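Local coordinates for protein KLLA0E08119p (Kluyveromyces lactis, PDB 3VA7) that probably catalyses the biotin-dependent carboxylation of urea to urea-1-carboxylate at the expense of ATP, this chain being the urea carboxylase part of a larger urea-degrading enzyme, at residues Lys51-Lys56 with Met341-Ala346; Asp858-Tyr863 with Ile915-Asn920; Ser525-Leu530 with Ser638-Asp643; Thr533-Lys538 with Ser1172-Arg1177. One frame throughout, in Å; residues are numbered along the deposited sequence.

In the fold
Contact 3 is buried, contact 1 partly so, and contacts 2 and 4 lie at the surface. Contact 1 joins two helix ends in the biotin carboxylase part, whereas contacts 2 and 3 each tack a loop onto carboxyltransferase subdomains, C and D in one case, A and B in the other. Contacts 3 and 4 use neighbouring segments at the two ends of strand 529-533; contact 4 alone reaches another functional domain, the biotin carrier. The chemistry follows the place: aliphatic and thioether groups in contact 1, prolines and a leucine in contact 3, paired aromatic rings in contact 2, and a tyrosine against leucine and asparagine in contact 4.

Contact 1: Lys51-Lys56 with Met341-Ala346; sequences KRMGIK and MLRIAA
Met53 and Leu342 each set CG anti to their own carbonyl carbon (chi1 -67° and -72°), and these torsions send the thioether and the isobutyl group toward one another. Met53 belongs to the last turn of helix 40-53, which ends in a Schellman motif: Gly54 takes positive phi, and its N bonds back to Lys51 O at 2.8 Å. Glycine suits that place because it enters this conformation without strain. The helix links the parallel, adjacent strands 33-36 and 56-61, so the contact sits on a beta-alpha-beta crossover of the biotin carboxylase part.

Met53 SD lies 4.0 Å from Leu342 CD1, the two side chains slanting across each other. At chi3 (81°) the methionine chain bends, and CE swings to the next residue of helix 337-345, where it is 4.4 Å from Arg343 CG. Only the aliphatic base of Arg343 is used here, since its guanidinium group turns to Asp348 in a salt bridge. The unbranched, flexible methionine suits this place, since its sulfur meets Leu342 while its methyl goes on to Arg343. Leu342 also touches Leu50, and Arg52 adds salt bridges to Glu339 of helix 337-345 and to Asp336 just before it. After the glycine turn, buried Ile55 points back to the same leucine, its CD1 resting 4.4 Å from Leu342 CD1.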
loop_
_atom_site.group_PDB
_atom_site.type_symbol
_atom_site.label_atom_id
_atom_site.label_comp_id
_atom_site.label_asym_id
_atom_site.label_seq_id
_atom_site.Cartn_x
_atom_site.Cartn_y
_atom_site.Cartn_z
ATOM N N LYS A 51 -0.998 2.580 34.835
ATOM C CA LYS A 51 -2.420 2.298 34.758
ATOM C C LYS A 51 -2.859 1.317 35.843
ATOM O O LYS A 51 -3.751 1.650 36.611
ATOM C CB LYS A 51 -2.854 1.808 33.375
ATOM C CG LYS A 51 -4.393 1.558 33.236
ATOM C CD LYS A 51 -4.846 1.841 31.768
ATOM C CE LYS A 51 -6.150 1.117 31.302
ATOM N NZ LYS A 51 -5.886 -0.197 30.528
ATOM N N ARG A 52 -2.252 0.128 35.896
ATOM C CA ARG A 52 -2.702 -0.888 36.849
ATOM C C ARG A 52 -2.645 -0.341 38.266
ATOM O O ARG A 52 -3.468 -0.701 39.090
ATOM C CB ARG A 52 -1.902 -2.185 36.725
ATOM C CG ARG A 52 -2.149 -3.203 37.838
ATOM C CD ARG A 52 -1.407 -4.568 37.589
ATOM N NE ARG A 52 0.065 -4.437 37.684
ATOM C CZ ARG A 52 0.741 -4.236 38.823
ATOM N NH1 ARG A 52 0.113 -4.175 40.012
ATOM N NH2 ARG A 52 2.058 -4.089 38.774
ATOM N N MET A 53 -1.705 0.581 38.532
ATOM C CA MET A 53 -1.560 1.140 39.859
ATOM C C MET A 53 -2.486 2.340 40.115
ATOM O O MET A 53 -2.525 2.856 41.245
ATOM C CB MET A 53 -0.107 1.531 40.090
ATOM C CG MET A 53 0.880 0.338 40.163
ATOM S SD MET A 53 2.603 0.882 40.387
ATOM C CE MET A 53 2.640 1.197 42.144
ATOM N N GLY A 54 -3.233 2.796 39.110
ATOM C CA GLY A 54 -4.190 3.871 39.322
ATOM C C GLY A 54 -3.493 5.216 39.422
ATOM O O GLY A 54 -4.052 6.172 39.999
ATOM N N ILE A 55 -2.272 5.273 38.864
ATOM C CA ILE A 55 -1.433 6.451 38.790
ATOM C C ILE A 55 -1.542 7.136 37.422
ATOM O O ILE A 55 -1.377 6.494 36.380
ATOM C CB ILE A 55 0.032 6.074 38.973
ATOM C CG1 ILE A 55 0.246 5.341 40.309
ATOM C CG2 ILE A 55 0.929 7.308 38.844
ATOM C CD1 ILE A 55 1.702 4.912 40.529
ATOM N N LYS A 56 -1.791 8.439 37.420
ATOM C CA LYS A 56 -2.020 9.127 36.185
ATOM C C LYS A 56 -0.682 9.251 35.513
ATOM O O LYS A 56 0.292 9.471 36.188
ATOM C CB LYS A 56 -2.741 10.478 36.412
ATOM C CG LYS A 56 -4.301 10.304 36.401
ATOM C CD LYS A 56 -5.003 11.147 37.473
ATOM C CE LYS A 56 -4.875 12.725 37.239
ATOM N NZ LYS A 56 -5.241 13.684 38.400
ATOM N N MET A 341 10.454 0.088 41.440
ATOM C CA MET A 341 11.111 1.362 41.285
ATOM C C MET A 341 10.203 2.478 41.821
ATOM O O MET A 341 10.631 3.324 42.620
ATOM C CB MET A 341 11.428 1.629 39.817
ATOM C CG MET A 341 12.517 0.710 39.184
ATOM S SD MET A 341 12.815 1.091 37.440
ATOM C CE MET A 341 13.268 2.809 37.421
ATOM N N LEU A 342 8.948 2.486 41.413
ATOM C CA LEU A 342 8.098 3.583 41.807
ATOM C C LEU A 342 7.979 3.640 43.343
ATOM O O LEU A 342 8.074 4.721 43.941
ATOM C CB LEU A 342 6.724 3.476 41.131
ATOM C CG LEU A 342 6.735 3.777 39.629
ATOM C CD1 LEU A 342 5.449 3.262 38.907
ATOM C CD2 LEU A 342 6.943 5.242 39.352
ATOM N N ARG A 343 7.790 2.479 43.961
ATOM C CA ARG A 343 7.500 2.419 45.353
ATOM C C ARG A 343 8.744 2.831 46.112
ATOM O O ARG A 343 8.637 3.574 47.107
ATOM C CB ARG A 343 7.070 1.023 45.774
ATOM C CG ARG A 343 5.663 0.567 45.314
ATOM C CD ARG A 343 5.246 -0.699 46.094
ATOM N NE ARG A 343 5.702 -0.575 47.493
ATOM C CZ ARG A 343 5.614 -1.508 48.458
ATOM N NH1 ARG A 343 5.056 -2.712 48.232
ATOM N NH2 ARG A 343 6.110 -1.225 49.673
ATOM N N ILE A 344 9.916 2.399 45.624
ATOM C CA ILE A 344 11.162 2.732 46.280
ATOM C C ILE A 344 11.425 4.223 46.195
ATOM O O ILE A 344 11.890 4.817 47.161
ATOM C CB ILE A 344 12.383 1.987 45.671
ATOM C CG1 ILE A 344 12.339 0.511 46.049
ATOM C CG2 ILE A 344 13.719 2.676 46.090
ATOM C CD1 ILE A 344 13.263 -0.319 45.232
ATOM N N ALA A 345 11.152 4.797 45.028
ATOM C CA ALA A 345 11.458 6.192 44.746
ATOM C C ALA A 345 10.624 7.116 45.587
ATOM O O ALA A 345 10.966 8.315 45.672
ATOM C CB ALA A 345 11.243 6.529 43.299
ATOM N N ALA A 346 9.540 6.586 46.174
ATOM C CA ALA A 346 8.634 7.385 46.967
ATOM C C ALA A 346 8.760 7.001 48.464
ATOM O O ALA A 346 7.896 7.344 49.293
ATOM C CB ALA A 346 7.246 7.197 46.474
#

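Contact 2: Asp858-Tyr863 with Ile915-Asn920; sequences DLNICY and IQFDKN
Phe917 lies beneath the edge of Tyr863, and its side chain can be followed outward as it runs against helix 859-875. CB starts 4.1 Å from Tyr863 CE2. A chi1 of 71° puts CG between the backbone N and the carbonyl carbon, the crowded position, which turns the ring to the helix. CG then faces Tyr863 CD2 at 4.0 Å, and CD1 lies still nearer that atom, at 3.8 Å. Farther out CE1 remains close to Tyr863 CD2, while CZ reaches the backbone Asn860 O, 4.0 Å away, at an oblique approach. The rings form a T-shaped pair, tyrosine edge to phenylalanine face, with centroids 5.4 Å apart and planes at 82°. Within its own loop, Ile915 CG2 stands at the phenylalanine edge.

The loop 915-920, leading into strand 922-934, is thus laid on the first turn of helix 859-875 in carboxyltransferase subdomains C and D. Asp858 caps that helix, OD2 accepting from Asn860 N at 2.9 Å. Trp921 reinforces the junction by stacking with Tyr863 and donating through NE1 to Asn860 OD1. With an alanine here in place of Phe917, the edge of Tyr863 would probably lose its ring face and a gap would open between loop and helix. Across the two segments, attachment relies on aromatic C-H-to-pi and van der Waals forces, suited to a partly exposed junction.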
loop_
_atom_site.group_PDB
_atom_site.type_symbol
_atom_site.label_atom_id
_atom_site.label_comp_id
_atom_site.label_asym_id
_atom_site.label_seq_id
_atom_site.Cartn_x
_atom_site.Cartn_y
_atom_site.Cartn_z
ATOM N N ASP A 858 -32.783 8.748 -12.636
ATOM C CA ASP A 858 -34.014 8.586 -11.907
ATOM C C ASP A 858 -33.631 7.760 -10.673
ATOM O O ASP A 858 -33.220 6.615 -10.811
ATOM C CB ASP A 858 -35.027 7.839 -12.801
ATOM C CG ASP A 858 -36.347 7.559 -12.097
ATOM O OD1 ASP A 858 -37.357 7.288 -12.793
ATOM O OD2 ASP A 858 -36.365 7.572 -10.850
ATOM N N LEU A 859 -33.730 8.340 -9.479
ATOM C CA LEU A 859 -33.435 7.601 -8.250
ATOM C C LEU A 859 -34.101 6.225 -8.137
ATOM O O LEU A 859 -33.495 5.306 -7.569
ATOM C CB LEU A 859 -33.850 8.385 -7.023
ATOM C CG LEU A 859 -32.819 8.937 -6.039
ATOM C CD1 LEU A 859 -33.534 9.489 -4.839
ATOM C CD2 LEU A 859 -31.819 7.904 -5.622
ATOM N N ASN A 860 -35.336 6.072 -8.641
ATOM C CA ASN A 860 -36.034 4.797 -8.500
ATOM C C ASN A 860 -35.271 3.615 -9.106
ATOM O O ASN A 860 -35.154 2.528 -8.491
ATOM C CB ASN A 860 -37.441 4.885 -9.061
ATOM C CG ASN A 860 -38.410 5.532 -8.077
ATOM O OD1 ASN A 860 -38.374 5.285 -6.859
ATOM N ND2 ASN A 860 -39.256 6.396 -8.600
ATOM N N ILE A 861 -34.760 3.838 -10.313
ATOM C CA ILE A 861 -33.884 2.913 -10.981
ATOM C C ILE A 861 -32.673 2.444 -10.102
ATOM O O ILE A 861 -32.204 1.302 -10.204
ATOM C CB ILE A 861 -33.500 3.528 -12.336
ATOM C CG1 ILE A 861 -34.688 3.363 -13.299
ATOM C CG2 ILE A 861 -32.251 2.946 -12.867
ATOM C CD1 ILE A 861 -34.506 4.061 -14.693
ATOM N N CYS A 862 -32.203 3.279 -9.203
ATOM C CA CYS A 862 -31.118 2.874 -8.336
ATOM C C CYS A 862 -31.629 1.871 -7.359
ATOM O O CYS A 862 -30.929 0.921 -7.021
ATOM C CB CYS A 862 -30.492 4.080 -7.545
ATOM S SG CYS A 862 -29.940 5.397 -8.646
ATOM N N TYR A 863 -32.834 2.093 -6.839
ATOM C CA TYR A 863 -33.376 1.117 -5.920
ATOM C C TYR A 863 -33.646 -0.194 -6.673
ATOM O O TYR A 863 -33.395 -1.298 -6.149
ATOM C CB TYR A 863 -34.599 1.613 -5.194
ATOM C CG TYR A 863 -34.949 0.665 -4.093
ATOM C CD1 TYR A 863 -34.033 0.381 -3.082
ATOM C CD2 TYR A 863 -36.180 -0.017 -4.097
ATOM C CE1 TYR A 863 -34.344 -0.527 -2.084
ATOM C CE2 TYR A 863 -36.514 -0.930 -3.083
ATOM C CZ TYR A 863 -35.598 -1.177 -2.095
ATOM O OH TYR A 863 -35.921 -2.088 -1.094
ATOM N N ILE A 915 -39.278 -8.360 -9.790
ATOM C CA ILE A 915 -38.952 -7.222 -8.941
ATOM C C ILE A 915 -40.271 -6.514 -8.575
ATOM O O ILE A 915 -41.007 -6.097 -9.466
ATOM C CB ILE A 915 -37.962 -6.270 -9.703
ATOM C CG1 ILE A 915 -36.574 -6.937 -9.823
ATOM C CG2 ILE A 915 -37.938 -4.834 -9.083
ATOM C CD1 ILE A 915 -35.687 -6.421 -10.981
ATOM N N GLN A 916 -40.587 -6.414 -7.285
ATOM C CA GLN A 916 -41.800 -5.664 -6.876
ATOM C C GLN A 916 -41.393 -4.618 -5.855
ATOM O O GLN A 916 -40.771 -4.946 -4.816
ATOM C CB GLN A 916 -42.968 -6.519 -6.234
ATOM C CG GLN A 916 -43.098 -8.027 -6.568
ATOM C CD GLN A 916 -43.954 -8.405 -7.867
ATOM O OE1 GLN A 916 -43.945 -7.689 -8.886
ATOM N NE2 GLN A 916 -44.636 -9.568 -7.816
ATOM N N PHE A 917 -41.786 -3.374 -6.103
ATOM C CA PHE A 917 -41.623 -2.343 -5.051
ATOM C C PHE A 917 -42.468 -1.129 -5.390
ATOM O O PHE A 917 -42.933 -0.978 -6.527
ATOM C CB PHE A 917 -40.127 -1.968 -4.786
ATOM C CG PHE A 917 -39.512 -1.192 -5.892
ATOM C CD1 PHE A 917 -39.490 0.205 -5.861
ATOM C CD2 PHE A 917 -39.025 -1.828 -7.018
ATOM C CE1 PHE A 917 -38.956 0.927 -6.935
ATOM C CE2 PHE A 917 -38.486 -1.092 -8.061
ATOM C CZ PHE A 917 -38.458 0.269 -8.013
ATOM N N ASP A 918 -42.690 -0.279 -4.401
ATOM C CA ASP A 918 -43.459 0.951 -4.657
ATOM C C ASP A 918 -42.600 2.205 -4.426
ATOM O O ASP A 918 -41.536 2.167 -3.761
ATOM C CB ASP A 918 -44.748 1.009 -3.805
ATOM C CG ASP A 918 -44.464 1.077 -2.304
ATOM O OD1 ASP A 918 -45.406 0.972 -1.522
ATOM O OD2 ASP A 918 -43.304 1.212 -1.870
ATOM N N LYS A 919 -43.105 3.312 -4.958
ATOM C CA LYS A 919 -42.450 4.612 -4.866
ATOM C C LYS A 919 -42.016 4.938 -3.411
ATOM O O LYS A 919 -41.088 5.714 -3.214
ATOM C CB LYS A 919 -43.296 5.709 -5.562
ATOM C CG LYS A 919 -44.467 6.255 -4.763
ATOM C CD LYS A 919 -45.568 6.877 -5.641
ATOM C CE LYS A 919 -46.949 6.920 -4.898
ATOM N NZ LYS A 919 -46.886 7.423 -3.454
ATOM N N ASN A 920 -42.594 4.267 -2.416
ATOM C CA ASN A 920 -42.283 4.589 -1.008
ATOM C C ASN A 920 -41.144 3.871 -0.327
ATOM O O ASN A 920 -41.113 3.826 0.919
ATOM C CB ASN A 920 -43.531 4.478 -0.111
ATOM C CG ASN A 920 -44.701 5.334 -0.614
ATOM O OD1 ASN A 920 -44.631 5.976 -1.676
ATOM N ND2 ASN A 920 -45.787 5.304 0.126
#

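Contact 3: Ser525-Leu530 with Ser638-Asp643; sequences SKSPAL and SLPAPD
The rings of Pro640 and Pro528 are the compact, rigid groups of this contact, the nearest it has to flat ones, and each meets its partner chiefly through one ring carbon. Pro640, puckered C-gamma endo, presents CG to Lys526 CB at 4.1 Å; Pro528 offers CD to Leu639 CD2 at 3.9 Å. The two segments belong to carboxyltransferase subdomains A and B: 525-530 runs into strand 529-533 of a five-stranded antiparallel sheet, and 638-643 is an extended loop that follows strand 626-628 of a six-stranded antiparallel one.

Proline fits both places. Pro528 stiffens the approach to the strand, while the ring of Pro640 limits its phi, consistent with the extended course of Leu639 to Pro642, and turns a hydrocarbon surface to 525-530. Leu639 has CG anti to the carbonyl carbon (chi1 -78°), which carries its CD2 methyl to the Pro528 ring, the two side chains crossing at a slant. It is buried, and it also touches Asp597, Arg605 and Asn630, while Pro528 rests on Val489. Lys526 gives only its first methylene to the contact; its extended chain then leads away, which suits a lysine at an exposed position. Farther along the loop, Asp643 OD2 is hydrogen-bonded to Asn524 ND2, a polar tie beside the apolar pairs. Between Lys526 and Pro528, Ser527 brings OG to 3.9 Å from Pro640 O, too long for a hydrogen bond.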
loop_
_atom_site.group_PDB
_atom_site.type_symbol
_atom_site.label_atom_id
_atom_site.label_comp_id
_atom_site.label_asym_id
_atom_site.label_seq_id
_atom_site.Cartn_x
_atom_site.Cartn_y
_atom_site.Cartn_z
ATOM N N SER A 525 -0.868 -23.022 -9.484
ATOM C CA SER A 525 -1.110 -21.856 -10.320
ATOM C C SER A 525 -1.296 -20.546 -9.533
ATOM O O SER A 525 -1.321 -19.484 -10.123
ATOM C CB SER A 525 -2.313 -22.086 -11.176
ATOM O OG SER A 525 -3.448 -22.036 -10.369
ATOM N N LYS A 526 -1.446 -20.655 -8.209
ATOM C CA LYS A 526 -1.569 -19.519 -7.312
ATOM C C LYS A 526 -0.220 -18.910 -6.847
ATOM O O LYS A 526 -0.195 -17.982 -6.030
ATOM C CB LYS A 526 -2.403 -19.913 -6.087
ATOM C CG LYS A 526 -3.911 -19.734 -6.261
ATOM C CD LYS A 526 -4.794 -20.621 -5.338
ATOM C CE LYS A 526 -6.285 -20.610 -5.836
ATOM N NZ LYS A 526 -7.222 -21.654 -5.211
ATOM N N SER A 527 0.893 -19.445 -7.345
ATOM C CA SER A 527 2.198 -18.996 -6.893
ATOM C C SER A 527 2.479 -17.613 -7.443
ATOM O O SER A 527 2.103 -17.304 -8.580
ATOM C CB SER A 527 3.272 -19.953 -7.368
ATOM O OG SER A 527 3.486 -20.954 -6.412
ATOM N N PRO A 528 3.120 -16.764 -6.644
ATOM C CA PRO A 528 3.446 -15.482 -7.226
ATOM C C PRO A 528 4.799 -15.518 -7.932
ATOM O O PRO A 528 5.684 -16.297 -7.546
ATOM C CB PRO A 528 3.501 -14.566 -6.013
ATOM C CG PRO A 528 3.959 -15.449 -4.964
ATOM C CD PRO A 528 3.326 -16.777 -5.195
ATOM N N ALA A 529 4.951 -14.616 -8.900
ATOM C CA ALA A 529 6.041 -14.586 -9.853
ATOM C C ALA A 529 6.357 -13.122 -10.124
ATOM O O ALA A 529 5.615 -12.266 -9.663
ATOM C CB ALA A 529 5.580 -15.281 -11.147
ATOM N N LEU A 530 7.422 -12.814 -10.868
ATOM C CA LEU A 530 7.672 -11.403 -11.215
ATOM C C LEU A 530 7.259 -11.059 -12.633
ATOM O O LEU A 530 7.564 -11.774 -13.582
ATOM C CB LEU A 530 9.138 -11.002 -11.014
ATOM C CG LEU A 530 9.790 -11.218 -9.624
ATOM C CD1 LEU A 530 11.294 -10.943 -9.686
ATOM C CD2 LEU A 530 9.076 -10.392 -8.516
ATOM N N SER A 638 2.858 -19.998 4.214
ATOM C CA SER A 638 1.518 -20.391 3.799
ATOM C C SER A 638 1.349 -20.449 2.252
ATOM O O SER A 638 0.230 -20.699 1.730
ATOM C CB SER A 638 0.489 -19.449 4.430
ATOM O OG SER A 638 0.378 -18.231 3.700
ATOM N N LEU A 639 2.446 -20.214 1.525
ATOM C CA LEU A 639 2.462 -20.404 0.072
ATOM C C LEU A 639 2.147 -21.839 -0.371
ATOM O O LEU A 639 2.600 -22.805 0.268
ATOM C CB LEU A 639 3.812 -20.015 -0.484
ATOM C CG LEU A 639 4.027 -18.541 -0.608
ATOM C CD1 LEU A 639 5.361 -18.358 -1.176
ATOM C CD2 LEU A 639 2.975 -17.975 -1.523
ATOM N N PRO A 640 1.371 -21.991 -1.475
ATOM C CA PRO A 640 1.051 -23.339 -1.939
ATOM C C PRO A 640 2.276 -24.024 -2.589
ATOM O O PRO A 640 2.857 -23.511 -3.539
ATOM C CB PRO A 640 -0.067 -23.099 -2.930
ATOM C CG PRO A 640 0.213 -21.786 -3.467
ATOM C CD PRO A 640 0.855 -20.975 -2.396
ATOM N N ALA A 641 2.680 -25.143 -1.988
ATOM C CA ALA A 641 3.698 -26.067 -2.492
ATOM C C ALA A 641 3.483 -26.445 -3.967
ATOM O O ALA A 641 2.315 -26.579 -4.402
ATOM C CB ALA A 641 3.666 -27.332 -1.633
ATOM N N PRO A 642 4.586 -26.674 -4.722
ATOM C CA PRO A 642 4.441 -26.988 -6.140
ATOM C C PRO A 642 3.690 -28.310 -6.406
ATOM O O PRO A 642 3.640 -29.220 -5.573
ATOM C CB PRO A 642 5.897 -27.055 -6.645
ATOM C CG PRO A 642 6.751 -26.459 -5.551
ATOM C CD PRO A 642 6.000 -26.811 -4.303
ATOM N N ASP A 643 3.078 -28.384 -7.565
ATOM C CA ASP A 643 2.210 -29.485 -7.881
ATOM C C ASP A 643 2.889 -30.484 -8.814
ATOM O O ASP A 643 2.474 -31.633 -8.887
ATOM C CB ASP A 643 0.945 -28.926 -8.556
ATOM C CG ASP A 643 -0.067 -28.369 -7.535
ATOM O OD1 ASP A 643 0.141 -28.648 -6.333
ATOM O OD2 ASP A 643 -1.059 -27.702 -7.926
#

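Contact 4: Thr533-Lys538 with Ser1172-Arg1177; sequences TLNGPK and SEYTGR
Tyr1174 carries the contact of 1172-1177 with Leu534 and Asn535, and the residues before it pack on its ring and bond to its carbonyl. First comes Ser1172, whose OG donates to Tyr1174 O at 3.2 Å, in the carbonyl plane. Glu1173 follows, its CB 3.7 Å above the plane of the Tyr1174 ring and over its centre. Tyr1174 itself then reaches across: CE2 is 3.7 Å from Leu534 CD1, met obliquely, and OH is 3.7 Å from Asn535 OD1, too long to count as a hydrogen bond. The planes of the Asn535 amide and the ring are nearly parallel, 11° apart, though the two side chains cross at about a right angle. Beyond it, Gly1176 opens strand 1176-1181 of the biotin carrier domain.

Tyr1174 also touches Met1201, so the contact sets a carrier loop beside the lysine of the biotin site, Lys1202, against a turn of carboxyltransferase subdomains A and B. A tyrosine suits this place: its ring offers an apolar surface to the leucine, and its polar OH ends beside the polar amide of Asn535. With no direct bond between the segments, the chemistry is a light van der Waals touch, consistent with a carrier that must dock and leave.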
loop_
_atom_site.group_PDB
_atom_site.type_symbol
_atom_site.label_atom_id
_atom_site.label_comp_id
_atom_site.label_asym_id
_atom_site.label_seq_id
_atom_site.Cartn_x
_atom_site.Cartn_y
_atom_site.Cartn_z
ATOM N N THR A 533 8.718 -5.634 -17.016
ATOM C CA THR A 533 8.260 -4.768 -18.067
ATOM C C THR A 533 9.426 -3.992 -18.693
ATOM O O THR A 533 10.092 -3.240 -17.986
ATOM C CB THR A 533 7.285 -3.681 -17.495
ATOM O OG1 THR A 533 6.349 -4.260 -16.558
ATOM C CG2 THR A 533 6.597 -2.860 -18.642
ATOM N N LEU A 534 9.593 -4.098 -20.018
ATOM C CA LEU A 534 10.618 -3.365 -20.825
ATOM C C LEU A 534 12.108 -3.740 -20.595
ATOM O O LEU A 534 12.801 -3.971 -21.554
ATOM C CB LEU A 534 10.400 -1.874 -20.837
ATOM C CG LEU A 534 9.153 -1.432 -21.633
ATOM C CD1 LEU A 534 8.957 0.104 -21.478
ATOM C CD2 LEU A 534 9.170 -1.833 -23.108
ATOM N N ASN A 535 12.579 -3.838 -19.355
ATOM C CA ASN A 535 13.850 -4.500 -19.053
ATOM C C ASN A 535 13.892 -4.978 -17.613
ATOM O O ASN A 535 13.283 -4.356 -16.737
ATOM C CB ASN A 535 15.060 -3.590 -19.335
ATOM C CG ASN A 535 14.963 -2.275 -18.626
ATOM O OD1 ASN A 535 14.385 -1.308 -19.153
ATOM N ND2 ASN A 535 15.558 -2.207 -17.428
ATOM N N GLY A 536 14.607 -6.063 -17.363
ATOM C CA GLY A 536 14.457 -6.755 -16.094
ATOM C C GLY A 536 15.509 -6.424 -15.075
ATOM O O GLY A 536 16.341 -5.581 -15.310
ATOM N N PRO A 537 15.461 -7.089 -13.918
ATOM C CA PRO A 537 16.351 -6.883 -12.758
ATOM C C PRO A 537 17.596 -7.731 -12.860
ATOM O O PRO A 537 17.606 -8.663 -13.650
ATOM C CB PRO A 537 15.522 -7.468 -11.622
ATOM C CG PRO A 537 14.795 -8.619 -12.279
ATOM C CD PRO A 537 14.379 -8.049 -13.610
ATOM N N LYS A 538 18.632 -7.458 -12.077
ATOM C CA LYS A 538 19.622 -8.509 -11.862
ATOM C C LYS A 538 19.494 -8.945 -10.422
ATOM O O LYS A 538 19.418 -8.112 -9.536
ATOM C CB LYS A 538 21.087 -8.180 -12.306
ATOM C CG LYS A 538 21.540 -6.705 -12.370
ATOM C CD LYS A 538 22.443 -6.292 -13.618
ATOM C CE LYS A 538 23.735 -7.154 -13.838
ATOM N NZ LYS A 538 24.594 -7.419 -12.618
ATOM N N SER A 1172 16.975 9.650 -23.866
ATOM C CA SER A 1172 15.846 9.112 -23.066
ATOM C C SER A 1172 15.642 7.619 -23.276
ATOM O O SER A 1172 15.638 7.131 -24.403
ATOM C CB SER A 1172 14.514 9.899 -23.193
ATOM O OG SER A 1172 14.008 9.928 -24.499
ATOM N N GLU A 1173 15.485 6.893 -22.177
ATOM C CA GLU A 1173 15.167 5.502 -22.267
ATOM C C GLU A 1173 13.842 5.206 -22.948
ATOM O O GLU A 1173 13.713 4.160 -23.596
ATOM C CB GLU A 1173 15.166 4.883 -20.892
ATOM C CG GLU A 1173 15.487 3.385 -20.954
ATOM C CD GLU A 1173 16.179 2.901 -19.690
ATOM O OE1 GLU A 1173 15.658 3.214 -18.586
ATOM O OE2 GLU A 1173 17.234 2.223 -19.792
ATOM N N TYR A 1174 12.877 6.119 -22.821
ATOM C CA TYR A 1174 11.512 5.867 -23.220
ATOM C C TYR A 1174 10.968 6.820 -24.291
ATOM O O TYR A 1174 11.511 7.937 -24.522
ATOM C CB TYR A 1174 10.618 5.860 -21.968
ATOM C CG TYR A 1174 11.101 4.825 -20.955
ATOM C CD1 TYR A 1174 11.572 5.184 -19.676
ATOM C CD2 TYR A 1174 11.150 3.469 -21.319
ATOM C CE1 TYR A 1174 12.019 4.202 -18.793
ATOM C CE2 TYR A 1174 11.606 2.498 -20.460
ATOM C CZ TYR A 1174 12.042 2.846 -19.215
ATOM O OH TYR A 1174 12.509 1.775 -18.446
ATOM N N THR A 1175 9.900 6.375 -24.961
ATOM C CA THR A 1175 9.169 7.272 -25.829
ATOM C C THR A 1175 8.148 8.061 -24.985
ATOM O O THR A 1175 7.423 7.468 -24.175
ATOM C CB THR A 1175 8.462 6.502 -26.993
ATOM O OG1 THR A 1175 9.454 5.816 -27.767
ATOM C CG2 THR A 1175 7.664 7.451 -27.889
ATOM N N GLY A 1176 8.088 9.376 -25.196
ATOM C CA GLY A 1176 7.223 10.242 -24.442
ATOM C C GLY A 1176 7.203 11.596 -25.087
ATOM O O GLY A 1176 7.900 11.803 -26.081
ATOM N N ARG A 1177 6.360 12.484 -24.557
ATOM C CA ARG A 1177 6.217 13.847 -25.030
ATOM C C ARG A 1177 6.907 14.764 -24.049
ATOM O O ARG A 1177 6.688 14.632 -22.826
ATOM C CB ARG A 1177 4.748 14.242 -25.075
ATOM C CG ARG A 1177 4.407 15.639 -25.702
ATOM C CD ARG A 1177 2.889 15.778 -25.777
ATOM N NE ARG A 1177 2.353 17.149 -25.756
ATOM C CZ ARG A 1177 2.628 18.088 -24.841
ATOM N NH1 ARG A 1177 3.512 17.884 -23.816
ATOM N NH2 ARG A 1177 2.017 19.277 -24.974
#